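Sigma regulatory family protein-PP2C phosphatase (Chlamydia trachomatis serovar L2, PDB 6MAB) probably acts as a phosphatase under the control of a periplasmic sensor domain, the part present here, which is thought to respond to TCA cycle intermediates. Local coordinates at residues Ala40-Ile45 against Lys66-Thr71; Gly51-Pro56 against Arg87-Ser92; Val129-Ile134 against Leu143-Thr148; Val168-Leu173 against Phe254-Tyr259. All blocks are in the same frame, centred on the assembly; numbering follows the deposited sequence.

Interaction 1: Ala40-Ile45 against Lys66-Thr71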
loop_
_atom_site.group_PDB
_atom_site.type_symbol
_atom_site.label_atom_id
_atom_site.label_comp_id
_atom_site.label_asym_id
_atom_site.label_seq_id
_atom_site.Cartn_x
_atom_site.Cartn_y
_atom_site.Cartn_z
ATOM N N ALA A 40 0.512 -19.102 9.093
ATOM C CA ALA A 40 -0.062 -20.321 9.644
ATOM C C ALA A 40 -0.408 -21.319 8.545
ATOM O O ALA A 40 -0.218 -22.530 8.720
ATOM C CB ALA A 40 -1.307 -19.985 10.461
ATOM N N LEU A 41 -0.960 -20.834 7.427
ATOM C CA LEU A 41 -1.288 -21.707 6.304
ATOM C C LEU A 41 -0.024 -22.312 5.724
ATOM O O LEU A 41 0.071 -23.526 5.533
ATOM C CB LEU A 41 -2.035 -20.922 5.210
ATOM C CG LEU A 41 -2.370 -21.693 3.922
ATOM C CD1 LEU A 41 -3.241 -22.913 4.255
ATOM C CD2 LEU A 41 -3.058 -20.759 2.910
ATOM N N PHE A 42 0.965 -21.462 5.453
ATOM C CA PHE A 42 2.217 -21.924 4.882
ATOM C C PHE A 42 2.871 -22.969 5.769
ATOM O O PHE A 42 3.368 -23.984 5.272
ATOM C CB PHE A 42 3.153 -20.740 4.664
ATOM C CG PHE A 42 4.407 -21.098 3.949
ATOM C CD1 PHE A 42 4.429 -21.114 2.566
ATOM C CD2 PHE A 42 5.548 -21.448 4.643
ATOM C CE1 PHE A 42 5.575 -21.464 1.889
ATOM C CE2 PHE A 42 6.694 -21.803 3.962
ATOM C CZ PHE A 42 6.697 -21.804 2.584
ATOM N N SER A 43 2.881 -22.732 7.085
ATOM C CA SER A 43 3.549 -23.621 8.029
ATOM C C SER A 43 2.835 -24.955 8.137
ATOM O O SER A 43 3.475 -25.983 8.402
ATOM C CB SER A 43 3.620 -22.965 9.415
ATOM O OG SER A 43 4.474 -21.839 9.372
ATOM N N GLU A 44 1.511 -24.947 7.974
ATOM C CA GLU A 44 0.730 -26.174 8.034
ATOM C C GLU A 44 1.016 -27.053 6.831
ATOM O O GLU A 44 0.860 -28.274 6.915
ATOM C CB GLU A 44 -0.762 -25.821 8.118
ATOM C CG GLU A 44 -1.712 -26.971 8.358
ATOM C CD GLU A 44 -3.097 -26.474 8.777
ATOM O OE1 GLU A 44 -3.193 -25.693 9.750
ATOM O OE2 GLU A 44 -4.092 -26.835 8.122
ATOM N N ILE A 45 1.468 -26.452 5.735
ATOM C CA ILE A 45 1.802 -27.177 4.517
ATOM C C ILE A 45 3.264 -27.580 4.500
ATOM O O ILE A 45 3.587 -28.739 4.232
ATOM C CB ILE A 45 1.451 -26.319 3.282
ATOM C CG1 ILE A 45 -0.044 -26.000 3.274
ATOM C CG2 ILE A 45 1.870 -27.024 1.999
ATOM C CD1 ILE A 45 -0.459 -24.993 2.212
ATOM N N LYS A 66 2.626 -24.926 -7.375
ATOM C CA LYS A 66 1.393 -25.665 -7.645
ATOM C C LYS A 66 0.252 -25.185 -6.755
ATOM O O LYS A 66 -0.899 -25.079 -7.204
ATOM C CB LYS A 66 1.615 -27.172 -7.455
ATOM C CG LYS A 66 2.225 -27.868 -8.649
ATOM N N ILE A 67 0.553 -24.879 -5.497
ATOM C CA ILE A 67 -0.477 -24.487 -4.543
ATOM C C ILE A 67 -0.878 -23.029 -4.723
ATOM O O ILE A 67 -2.071 -22.699 -4.719
ATOM C CB ILE A 67 0.010 -24.750 -3.107
ATOM C CG1 ILE A 67 0.245 -26.248 -2.893
ATOM C CG2 ILE A 67 -0.991 -24.179 -2.092
ATOM C CD1 ILE A 67 0.965 -26.577 -1.594
ATOM N N PHE A 68 0.100 -22.128 -4.864
ATOM C CA PHE A 68 -0.140 -20.700 -4.681
ATOM C C PHE A 68 -0.073 -19.869 -5.953
ATOM O O PHE A 68 -0.365 -18.669 -5.884
ATOM C CB PHE A 68 0.855 -20.123 -3.672
ATOM C CG PHE A 68 0.653 -20.617 -2.269
ATOM C CD1 PHE A 68 -0.482 -20.283 -1.570
ATOM C CD2 PHE A 68 1.598 -21.400 -1.657
ATOM C CE1 PHE A 68 -0.674 -20.730 -0.287
ATOM C CE2 PHE A 68 1.413 -21.849 -0.371
ATOM C CZ PHE A 68 0.276 -21.510 0.312
ATOM N N HIS A 69 0.290 -20.451 -7.103
ATOM C CA HIS A 69 0.431 -19.639 -8.313
ATOM C C HIS A 69 -0.856 -18.902 -8.641
ATOM O O HIS A 69 -0.812 -17.782 -9.161
ATOM C CB HIS A 69 0.844 -20.508 -9.507
ATOM C CG HIS A 69 -0.277 -21.310 -10.101
ATOM N ND1 HIS A 69 -0.752 -22.475 -9.535
ATOM C CD2 HIS A 69 -1.009 -21.115 -11.225
ATOM C CE1 HIS A 69 -1.733 -22.957 -10.278
ATOM N NE2 HIS A 69 -1.907 -22.152 -11.310
ATOM N N SER A 70 -2.006 -19.501 -8.325
ATOM C CA SER A 70 -3.290 -18.944 -8.721
ATOM C C SER A 70 -3.810 -17.897 -7.740
ATOM O O SER A 70 -4.728 -17.153 -8.085
ATOM C CB SER A 70 -4.321 -20.067 -8.859
ATOM O OG SER A 70 -4.470 -20.745 -7.613
ATOM N N THR A 71 -3.259 -17.812 -6.542
ATOM C CA THR A 71 -3.802 -16.908 -5.538
ATOM C C THR A 71 -2.841 -15.821 -5.080
ATOM O O THR A 71 -3.294 -14.832 -4.490
ATOM C CB THR A 71 -4.293 -17.711 -4.324
ATOM O OG1 THR A 71 -3.225 -18.510 -3.790
ATOM C CG2 THR A 71 -5.433 -18.617 -4.753
#
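Phe68 carries CG anti to its own carbonyl carbon (chi1 -68°) and Leu41 carries CG anti to its backbone N (chi1 176°), and from these settings the two side chains reach for each other tip to tip. Leu41 CD2 arrives at the edge of the Phe68 ring, near its plane, 4.0 Å from Phe68 CE1. One turn further along the same helix Ile45 does much the same from an oblique direction, with Ile45 CD1 4.0 Å from Phe68 CZ. Phe42 also comes in obliquely, Phe42 CD1 lying 4.3 Å from Phe68 CE2. Three residues of helix 35-45 thus meet a single ring, Leu41 at its edge.

That ring is steadied by its own neighbours. Ile67 CG2 sits 3.6 Å above the ring plane of Phe68, over its centre, and Thr71 OG1 lies at the edge in plane. The other branch of Ile67 reaches the first helix, where its CD1 meets Ile45 CG2 at 3.7 Å, again tip to tip.

No hydrogen bond spans the two segments. Their backbones stay well apart, with the CA atoms of Phe42 and Phe68 separated by 9.9 Å, and the gap is bridged by hydrocarbon alone. Leu41 and Ile67 lie toward solvent, whereas Phe42 and Phe68 are buried and both rest on Ile75 of strand 74-80; Phe46 touches both Phe42 and Ile67. The arrangement is that of two helices laid over one face of an antiparallel sheet, consistent with the PAS-like fold of Cache-type periplasmic sensor domains.

Interaction 2: Gly51-Pro56 against Arg87-Ser92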
loop_
_atom_site.group_PDB
_atom_site.type_symbol
_atom_site.label_atom_id
_atom_site.label_comp_id
_atom_site.label_asym_id
_atom_site.label_seq_id
_atom_site.Cartn_x
_atom_site.Cartn_y
_atom_site.Cartn_z
ATOM N N GLY A 51 13.771 -24.698 10.263
ATOM C CA GLY A 51 14.314 -23.506 9.643
ATOM C C GLY A 51 13.899 -23.383 8.188
ATOM O O GLY A 51 12.965 -24.036 7.715
ATOM N N VAL A 52 14.597 -22.497 7.483
ATOM C CA VAL A 52 14.390 -22.316 6.050
ATOM C C VAL A 52 15.565 -22.981 5.344
ATOM O O VAL A 52 16.635 -23.144 5.949
ATOM C CB VAL A 52 14.263 -20.833 5.669
ATOM C CG1 VAL A 52 13.266 -20.121 6.595
ATOM C CG2 VAL A 52 15.614 -20.142 5.703
ATOM N N PRO A 53 15.416 -23.397 4.090
ATOM C CA PRO A 53 16.545 -24.022 3.384
ATOM C C PRO A 53 17.768 -23.113 3.343
ATOM O O PRO A 53 17.660 -21.903 3.137
ATOM C CB PRO A 53 15.990 -24.271 1.977
ATOM C CG PRO A 53 14.504 -24.293 2.141
ATOM C CD PRO A 53 14.191 -23.360 3.274
ATOM N N ALA A 54 18.950 -23.713 3.503
ATOM C CA ALA A 54 20.183 -22.938 3.446
ATOM C C ALA A 54 20.565 -22.570 2.020
ATOM O O ALA A 54 21.333 -21.621 1.819
ATOM C CB ALA A 54 21.333 -23.714 4.095
ATOM N N GLU A 55 20.051 -23.300 1.037
ATOM C CA GLU A 55 20.327 -23.050 -0.365
ATOM C C GLU A 55 19.018 -23.091 -1.132
ATOM O O GLU A 55 18.081 -23.791 -0.731
ATOM C CB GLU A 55 21.293 -24.092 -0.954
ATOM C CG GLU A 55 22.620 -24.241 -0.215
ATOM C CD GLU A 55 23.563 -23.063 -0.410
ATOM O OE1 GLU A 55 23.270 -22.172 -1.238
ATOM O OE2 GLU A 55 24.612 -23.031 0.269
ATOM N N PRO A 56 18.920 -22.349 -2.232
ATOM C CA PRO A 56 17.687 -22.368 -3.023
ATOM C C PRO A 56 17.227 -23.790 -3.305
ATOM O O PRO A 56 18.004 -24.644 -3.733
ATOM C CB PRO A 56 18.080 -21.629 -4.304
ATOM C CG PRO A 56 19.166 -20.718 -3.876
ATOM C CD PRO A 56 19.942 -21.476 -2.834
ATOM N N ARG A 87 18.278 -13.616 0.799
ATOM C CA ARG A 87 18.305 -14.346 -0.464
ATOM C C ARG A 87 17.081 -15.249 -0.579
ATOM O O ARG A 87 16.727 -15.939 0.381
ATOM C CB ARG A 87 19.575 -15.171 -0.577
ATOM C CG ARG A 87 19.795 -15.769 -1.938
ATOM C CD ARG A 87 21.027 -16.656 -1.939
ATOM N NE ARG A 87 21.411 -17.027 -3.293
ATOM C CZ ARG A 87 22.111 -18.112 -3.605
ATOM N NH1 ARG A 87 22.494 -18.962 -2.657
ATOM N NH2 ARG A 87 22.416 -18.355 -4.873
ATOM N N VAL A 88 16.443 -15.255 -1.752
ATOM C CA VAL A 88 15.282 -16.113 -1.970
ATOM C C VAL A 88 15.745 -17.558 -2.063
ATOM O O VAL A 88 16.518 -17.922 -2.957
ATOM C CB VAL A 88 14.511 -15.716 -3.235
ATOM C CG1 VAL A 88 13.351 -16.652 -3.438
ATOM C CG2 VAL A 88 14.007 -14.267 -3.169
ATOM N N VAL A 89 15.264 -18.399 -1.153
ATOM C CA VAL A 89 15.616 -19.816 -1.178
ATOM C C VAL A 89 14.446 -20.718 -1.541
ATOM O O VAL A 89 14.660 -21.923 -1.747
ATOM C CB VAL A 89 16.247 -20.269 0.156
ATOM C CG1 VAL A 89 17.563 -19.528 0.395
ATOM C CG2 VAL A 89 15.303 -20.052 1.319
ATOM N N ALA A 90 13.230 -20.186 -1.633
ATOM C CA ALA A 90 12.105 -20.912 -2.204
ATOM C C ALA A 90 11.051 -19.890 -2.608
ATOM O O ALA A 90 10.837 -18.909 -1.892
ATOM C CB ALA A 90 11.527 -21.924 -1.212
ATOM N N SER A 91 10.418 -20.106 -3.766
ATOM C CA SER A 91 9.387 -19.194 -4.245
ATOM C C SER A 91 8.385 -19.908 -5.147
ATOM O O SER A 91 8.745 -20.807 -5.916
ATOM C CB SER A 91 9.999 -18.030 -5.027
ATOM O OG SER A 91 8.993 -17.081 -5.347
ATOM N N SER A 92 7.124 -19.492 -5.050
ATOM C CA SER A 92 6.126 -19.865 -6.046
ATOM C C SER A 92 6.437 -19.270 -7.406
ATOM O O SER A 92 5.875 -19.730 -8.406
ATOM C CB SER A 92 4.736 -19.409 -5.602
ATOM O OG SER A 92 4.652 -17.997 -5.562
#
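Pro56 and Val89 bring their backbones almost into touch, CA to CA 3.8 Å, where the irregular 51-56 segment passes the edge strand 86-91 without forming a backbone hydrogen bond to it. Pro56 CA directs its hydrogen at Val89 O, 3.3 Å away and with an angle of 146° at the hydrogen; the backbone hydrogen bond to Val89 comes one residue later, at Asp57. Val89 and Ala90 both face Leu77 of the next strand, a classic beta bulge, and Val89 also has a backbone hydrogen bond to Leu77.

Val89 fills the middle of the contact. Its CG2 takes the crowded position between backbone N and carbonyl carbon and comes within 3.5 Å of Pro53 O, while the same methyl lies 4.0 Å from Pro53 CD as the two side chains cross obliquely. Val52 CG2 adds a looser touch on this methyl.

Near the start of the strand Arg87 runs out extended from CG to NE, CG anti to the backbone N (chi1 -170°), and crosses Pro56 at about a right angle. Pro56 CG sits over the centre of one face of the guanidinium, 3.9 Å above its plane. Glu55 OE1 approaches at the edge, near that plane, and forms a salt bridge of 3.6 Å to Arg87 NH1, the carboxylate turned 86° from the guanidinium. A hydrogen bond from Arg87 NE to Gly98 O also holds the group.

The chemistry thus divides along the strand: greasy contact around Val89, and at Arg87 a proline-backed guanidinium whose charge is probably balanced in part by the rather distant, exposed Glu55.

Interaction 3: Val129-Ile134 against Leu143-Thr148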
loop_
_atom_site.group_PDB
_atom_site.type_symbol
_atom_site.label_atom_id
_atom_site.label_comp_id
_atom_site.label_asym_id
_atom_site.label_seq_id
_atom_site.Cartn_x
_atom_site.Cartn_y
_atom_site.Cartn_z
ATOM N N VAL A 129 2.152 -5.972 -0.129
ATOM C CA VAL A 129 3.457 -6.537 0.183
ATOM C C VAL A 129 3.433 -6.881 1.658
ATOM O O VAL A 129 3.390 -5.982 2.503
ATOM C CB VAL A 129 4.582 -5.551 -0.128
ATOM C CG1 VAL A 129 5.935 -6.173 0.160
ATOM C CG2 VAL A 129 4.484 -5.066 -1.582
ATOM N N LEU A 130 3.456 -8.170 1.953
ATOM C CA LEU A 130 3.435 -8.675 3.321
ATOM C C LEU A 130 4.755 -9.372 3.615
ATOM O O LEU A 130 5.212 -10.206 2.831
ATOM C CB LEU A 130 2.277 -9.637 3.524
ATOM C CG LEU A 130 0.967 -8.972 3.916
ATOM C CD1 LEU A 130 0.473 -8.004 2.848
ATOM C CD2 LEU A 130 -0.100 -10.011 4.224
ATOM N N GLN A 131 5.393 -8.972 4.709
ATOM C CA GLN A 131 6.642 -9.558 5.159
ATOM C C GLN A 131 6.478 -9.987 6.598
ATOM O O GLN A 131 6.028 -9.185 7.423
ATOM C CB GLN A 131 7.779 -8.551 5.004
ATOM C CG GLN A 131 7.918 -8.132 3.561
ATOM C CD GLN A 131 9.045 -7.133 3.298
ATOM O OE1 GLN A 131 9.919 -6.906 4.139
ATOM N NE2 GLN A 131 9.033 -6.556 2.101
ATOM N N THR A 132 6.815 -11.245 6.877
ATOM C CA THR A 132 6.660 -11.832 8.200
ATOM C C THR A 132 7.947 -12.527 8.629
ATOM O O THR A 132 8.484 -13.359 7.891
ATOM C CB THR A 132 5.496 -12.804 8.185
ATOM O OG1 THR A 132 4.315 -12.098 7.797
ATOM C CG2 THR A 132 5.297 -13.447 9.568
ATOM N N ASN A 133 8.431 -12.198 9.828
ATOM C CA ASN A 133 9.673 -12.777 10.313
ATOM C C ASN A 133 9.479 -14.247 10.687
ATOM O O ASN A 133 8.465 -14.640 11.275
ATOM C CB ASN A 133 10.210 -11.985 11.510
ATOM C CG ASN A 133 11.082 -10.843 11.103
ATOM O OD1 ASN A 133 11.830 -10.927 10.120
ATOM N ND2 ASN A 133 11.009 -9.760 11.852
ATOM N N ILE A 134 10.454 -15.061 10.300
ATOM C CA ILE A 134 10.516 -16.471 10.666
ATOM C C ILE A 134 11.520 -16.547 11.810
ATOM O O ILE A 134 12.735 -16.436 11.608
ATOM C CB ILE A 134 10.907 -17.344 9.469
ATOM C CG1 ILE A 134 9.811 -17.233 8.385
ATOM C CG2 ILE A 134 11.115 -18.794 9.905
ATOM C CD1 ILE A 134 10.258 -17.743 7.024
ATOM N N LEU A 143 15.437 -16.019 11.242
ATOM C CA LEU A 143 16.035 -16.944 10.290
ATOM C C LEU A 143 15.763 -16.547 8.856
ATOM O O LEU A 143 16.487 -16.967 7.944
ATOM C CB LEU A 143 15.487 -18.352 10.512
ATOM C CG LEU A 143 15.726 -18.986 11.894
ATOM C CD1 LEU A 143 15.131 -20.376 11.978
ATOM C CD2 LEU A 143 17.229 -19.049 12.186
ATOM N N GLY A 144 14.724 -15.759 8.638
ATOM C CA GLY A 144 14.307 -15.426 7.299
ATOM C C GLY A 144 12.988 -14.695 7.364
ATOM O O GLY A 144 12.493 -14.365 8.446
ATOM N N VAL A 145 12.431 -14.459 6.188
ATOM C CA VAL A 145 11.200 -13.699 6.039
ATOM C C VAL A 145 10.293 -14.435 5.066
ATOM O O VAL A 145 10.754 -14.919 4.032
ATOM C CB VAL A 145 11.494 -12.267 5.547
ATOM C CG1 VAL A 145 10.190 -11.521 5.208
ATOM C CG2 VAL A 145 12.286 -11.518 6.615
ATOM N N LEU A 146 9.009 -14.557 5.417
ATOM C CA LEU A 146 7.985 -15.019 4.481
ATOM C C LEU A 146 7.435 -13.789 3.769
ATOM O O LEU A 146 6.843 -12.900 4.400
ATOM C CB LEU A 146 6.873 -15.773 5.200
ATOM C CG LEU A 146 5.785 -16.314 4.265
ATOM C CD1 LEU A 146 6.365 -17.325 3.290
ATOM C CD2 LEU A 146 4.659 -16.969 5.056
ATOM N N TYR A 147 7.690 -13.717 2.458
ATOM C CA TYR A 147 7.427 -12.564 1.618
ATOM C C TYR A 147 6.300 -12.911 0.648
ATOM O O TYR A 147 6.415 -13.879 -0.106
ATOM C CB TYR A 147 8.723 -12.234 0.883
ATOM C CG TYR A 147 8.701 -11.080 -0.097
ATOM C CD1 TYR A 147 8.272 -11.261 -1.394
ATOM C CD2 TYR A 147 9.174 -9.826 0.272
ATOM C CE1 TYR A 147 8.280 -10.195 -2.314
ATOM C CE2 TYR A 147 9.184 -8.763 -0.637
ATOM C CZ TYR A 147 8.746 -8.963 -1.922
ATOM O OH TYR A 147 8.766 -7.927 -2.839
ATOM N N THR A 148 5.205 -12.144 0.677
ATOM C CA THR A 148 4.102 -12.374 -0.249
ATOM C C THR A 148 3.695 -11.081 -0.954
ATOM O O THR A 148 3.757 -9.975 -0.389
ATOM C CB THR A 148 2.873 -13.008 0.410
ATOM O OG1 THR A 148 2.425 -12.190 1.473
ATOM C CG2 THR A 148 3.194 -14.393 0.950
#
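Tyr147 and Gln131 stand side by side, pointing the same way, with ring and amide planes 36° apart. Gln131 NE2 approaches the ring obliquely, 3.5 Å from Tyr147 CE2, and Val129 CG1 comes in obliquely too, 4.2 Å from the same atom. Tyr101 makes an edge-to-face contact with the ring. The amide is tied down at both ends, its NE2 bonding to Glu104 O and its OE1 to Phe106 N, which fixes how it is turned.

Behind these groups lies a regular antiparallel hairpin pairing. Leu130 and Thr148 exchange two nearly straight bonds, Leu130 N to Thr148 O at 3.0 Å and Thr148 N to Leu130 O at 2.9 Å. Thr132 and Leu146 also exchange two bonds, the one from Thr132 N more bent (148°), with Leu146 N 2.8 Å from Thr132 O. The side chains of Leu130, Thr132 and Leu146 lie on the other face from Gln131 and Tyr147, against helix 35-45.

Near the turn, Ile134 CD1 folds over the backbone of the partner strand, 3.8 Å from Leu146 N. The buried polar groups of this pairing are mostly satisfied by backbone partners or outside residues; Gly144 N is buried with no partner in the model.

Interaction 4: Val168-Leu173 against Phe254-Tyr259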
loop_
_atom_site.group_PDB
_atom_site.type_symbol
_atom_site.label_atom_id
_atom_site.label_comp_id
_atom_site.label_asym_id
_atom_site.label_seq_id
_atom_site.Cartn_x
_atom_site.Cartn_y
_atom_site.Cartn_z
ATOM N N VAL A 168 -18.214 9.663 -3.526
ATOM C CA VAL A 168 -16.887 10.246 -3.384
ATOM C C VAL A 168 -15.868 9.361 -4.074
ATOM O O VAL A 168 -16.042 8.147 -4.223
ATOM C CB VAL A 168 -16.514 10.481 -1.907
ATOM C CG1 VAL A 168 -17.652 11.198 -1.193
ATOM C CG2 VAL A 168 -16.129 9.189 -1.226
ATOM N N LYS A 169 -14.789 9.986 -4.495
ATOM C CA LYS A 169 -13.683 9.333 -5.167
ATOM C C LYS A 169 -12.551 9.109 -4.173
ATOM O O LYS A 169 -12.539 9.694 -3.091
ATOM C CB LYS A 169 -13.216 10.188 -6.342
ATOM C CG LYS A 169 -14.344 10.504 -7.319
ATOM C CD LYS A 169 -13.892 11.408 -8.460
ATOM C CE LYS A 169 -15.064 11.788 -9.367
ATOM N NZ LYS A 169 -16.198 12.404 -8.614
ATOM N N THR A 170 -11.605 8.241 -4.539
ATOM C CA THR A 170 -10.591 7.787 -3.591
ATOM C C THR A 170 -9.234 7.691 -4.276
ATOM O O THR A 170 -9.138 7.283 -5.435
ATOM C CB THR A 170 -10.956 6.406 -3.008
ATOM O OG1 THR A 170 -12.261 6.457 -2.434
ATOM C CG2 THR A 170 -9.932 5.940 -1.949
ATOM N N ALA A 171 -8.182 8.025 -3.535
ATOM C CA ALA A 171 -6.804 7.808 -3.960
ATOM C C ALA A 171 -6.043 7.165 -2.810
ATOM O O ALA A 171 -6.211 7.553 -1.653
ATOM C CB ALA A 171 -6.125 9.093 -4.369
ATOM N N ILE A 172 -5.242 6.157 -3.139
ATOM C CA ILE A 172 -4.343 5.510 -2.192
ATOM C C ILE A 172 -2.987 6.186 -2.304
ATOM O O ILE A 172 -2.427 6.274 -3.411
ATOM C CB ILE A 172 -4.226 4.007 -2.483
ATOM C CG1 ILE A 172 -5.605 3.344 -2.479
ATOM C CG2 ILE A 172 -3.250 3.329 -1.513
ATOM C CD1 ILE A 172 -6.378 3.453 -1.186
ATOM N N LEU A 173 -2.473 6.667 -1.169
ATOM C CA LEU A 173 -1.270 7.500 -1.105
ATOM C C LEU A 173 -0.147 6.753 -0.411
ATOM O O LEU A 173 -0.331 6.225 0.687
ATOM C CB LEU A 173 -1.519 8.796 -0.322
ATOM C CG LEU A 173 -2.126 10.022 -0.973
ATOM C CD1 LEU A 173 -3.240 9.668 -1.927
ATOM C CD2 LEU A 173 -2.594 10.926 0.156
ATOM N N PHE A 254 0.553 3.717 4.611
ATOM C CA PHE A 254 -0.066 4.419 3.495
ATOM C C PHE A 254 -1.232 5.237 4.021
ATOM O O PHE A 254 -1.600 5.141 5.191
ATOM C CB PHE A 254 -0.476 3.450 2.370
ATOM C CG PHE A 254 -1.600 2.536 2.703
ATOM C CD1 PHE A 254 -2.892 2.929 2.450
ATOM C CD2 PHE A 254 -1.365 1.243 3.175
ATOM C CE1 PHE A 254 -3.958 2.089 2.729
ATOM C CE2 PHE A 254 -2.435 0.394 3.461
ATOM C CZ PHE A 254 -3.730 0.822 3.233
ATOM N N ARG A 255 -1.784 6.072 3.149
ATOM C CA ARG A 255 -2.842 7.002 3.491
ATOM C C ARG A 255 -3.956 6.856 2.474
ATOM O O ARG A 255 -3.759 6.316 1.389
ATOM C CB ARG A 255 -2.347 8.464 3.512
ATOM C CG ARG A 255 -1.078 8.697 4.328
ATOM C CD ARG A 255 -1.037 10.107 4.926
ATOM N NE ARG A 255 -0.428 11.097 4.058
ATOM C CZ ARG A 255 -0.453 12.404 4.304
ATOM N NH1 ARG A 255 -1.075 12.871 5.385
ATOM N NH2 ARG A 255 0.134 13.252 3.472
ATOM N N ILE A 256 -5.129 7.363 2.824
ATOM C CA ILE A 256 -6.276 7.374 1.928
ATOM C C ILE A 256 -6.718 8.822 1.758
ATOM O O ILE A 256 -6.920 9.538 2.748
ATOM C CB ILE A 256 -7.436 6.513 2.460
ATOM C CG1 ILE A 256 -7.052 5.033 2.480
ATOM C CG2 ILE A 256 -8.660 6.654 1.598
ATOM C CD1 ILE A 256 -8.029 4.198 3.285
ATOM N N LEU A 257 -6.864 9.243 0.511
ATOM C CA LEU A 257 -7.416 10.545 0.156
ATOM C C LEU A 257 -8.795 10.307 -0.439
ATOM O O LEU A 257 -8.908 9.666 -1.484
ATOM C CB LEU A 257 -6.516 11.267 -0.861
ATOM C CG LEU A 257 -7.132 12.516 -1.506
ATOM C CD1 LEU A 257 -7.285 13.675 -0.550
ATOM C CD2 LEU A 257 -6.245 12.930 -2.703
ATOM N N THR A 258 -9.856 10.788 0.216
ATOM C CA THR A 258 -11.144 10.841 -0.471
ATOM C C THR A 258 -11.344 12.252 -1.018
ATOM O O THR A 258 -10.832 13.221 -0.463
ATOM C CB THR A 258 -12.284 10.449 0.452
ATOM O OG1 THR A 258 -12.173 11.206 1.652
ATOM C CG2 THR A 258 -12.208 8.953 0.756
ATOM N N TYR A 259 -12.047 12.364 -2.141
ATOM C CA TYR A 259 -12.176 13.671 -2.771
ATOM C C TYR A 259 -13.444 13.695 -3.604
ATOM O O TYR A 259 -14.010 12.650 -3.953
ATOM C CB TYR A 259 -10.917 14.040 -3.609
ATOM C CG TYR A 259 -10.636 13.144 -4.829
ATOM C CD1 TYR A 259 -9.986 11.928 -4.683
ATOM C CD2 TYR A 259 -11.032 13.525 -6.110
ATOM C CE1 TYR A 259 -9.739 11.089 -5.779
ATOM C CE2 TYR A 259 -10.774 12.692 -7.215
ATOM C CZ TYR A 259 -10.134 11.482 -7.025
ATOM O OH TYR A 259 -9.889 10.633 -8.095
#
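The first and last strands of the second sheet, 169-174 and 254-261, pair here as antiparallel neighbours, with Lys169 and Tyr259 at one end of the contact. Tyr259 lays its ring against the lysine: Lys169 CB is 3.6 Å from the ring centroid and 17° off the normal, a CH-pi contact offset toward the rim, near Tyr259 CZ. Lys169 CD follows the ring, 3.6 Å from Tyr259 CE2. Tyr259 CG sits between its backbone N and carbonyl carbon (chi1 65°), and the ring beyond it reaches back across the partner strand, where OH bonds to Asp184.

Six backbone hydrogen bonds join the strands, among them Ala171 N to Leu257 O at 2.7 Å and Leu173 N to Arg255 O at 2.9 Å. Although 80 residues separate the segments, this closing of first strand on last, with 179-182 on the far side of 169-174, gives an order resembling that of a PAS-like sheet, consistent with the second lobe of a double Cache domain.

Thr170, Ile172, Ile256 and Thr258 line one face; Thr170 CG2 meets Ile256 CG2 at 3.8 Å, and Ile172 CD1 lies beside Ile256 CG1. Helix 2-31 covers this face through Lys24 and Ala25, and its Leu17 O binds Thr258 OG1. On the reverse face Leu173 CD1 stands 3.8 Å from Leu257 CB.

How the interactions relate
Interactions 1, 2 and 3 cluster in one lobe around the five-stranded sheet, while interaction 4 lies in the other lobe, its centre about 28 Å from that of interaction 3. Interactions 3 and 4 are buried, backbone-bonded strand pairs. Interactions 1 and 2 are partly buried and have no hydrogen bond across them: interaction 1 is wholly apolar, between helices, and interaction 2 mixes apolar contact with a solvent-side charge pair. Interaction 3 connects its neighbours, since Leu146 CD2 touches Phe42 CB of interaction 1 at 4.1 Å and Ile134 CD1 touches Val52 CG1 of interaction 2 at 3.9 Å. Interactions 2 and 3 also reach the same sheet, at its edge and in its interior.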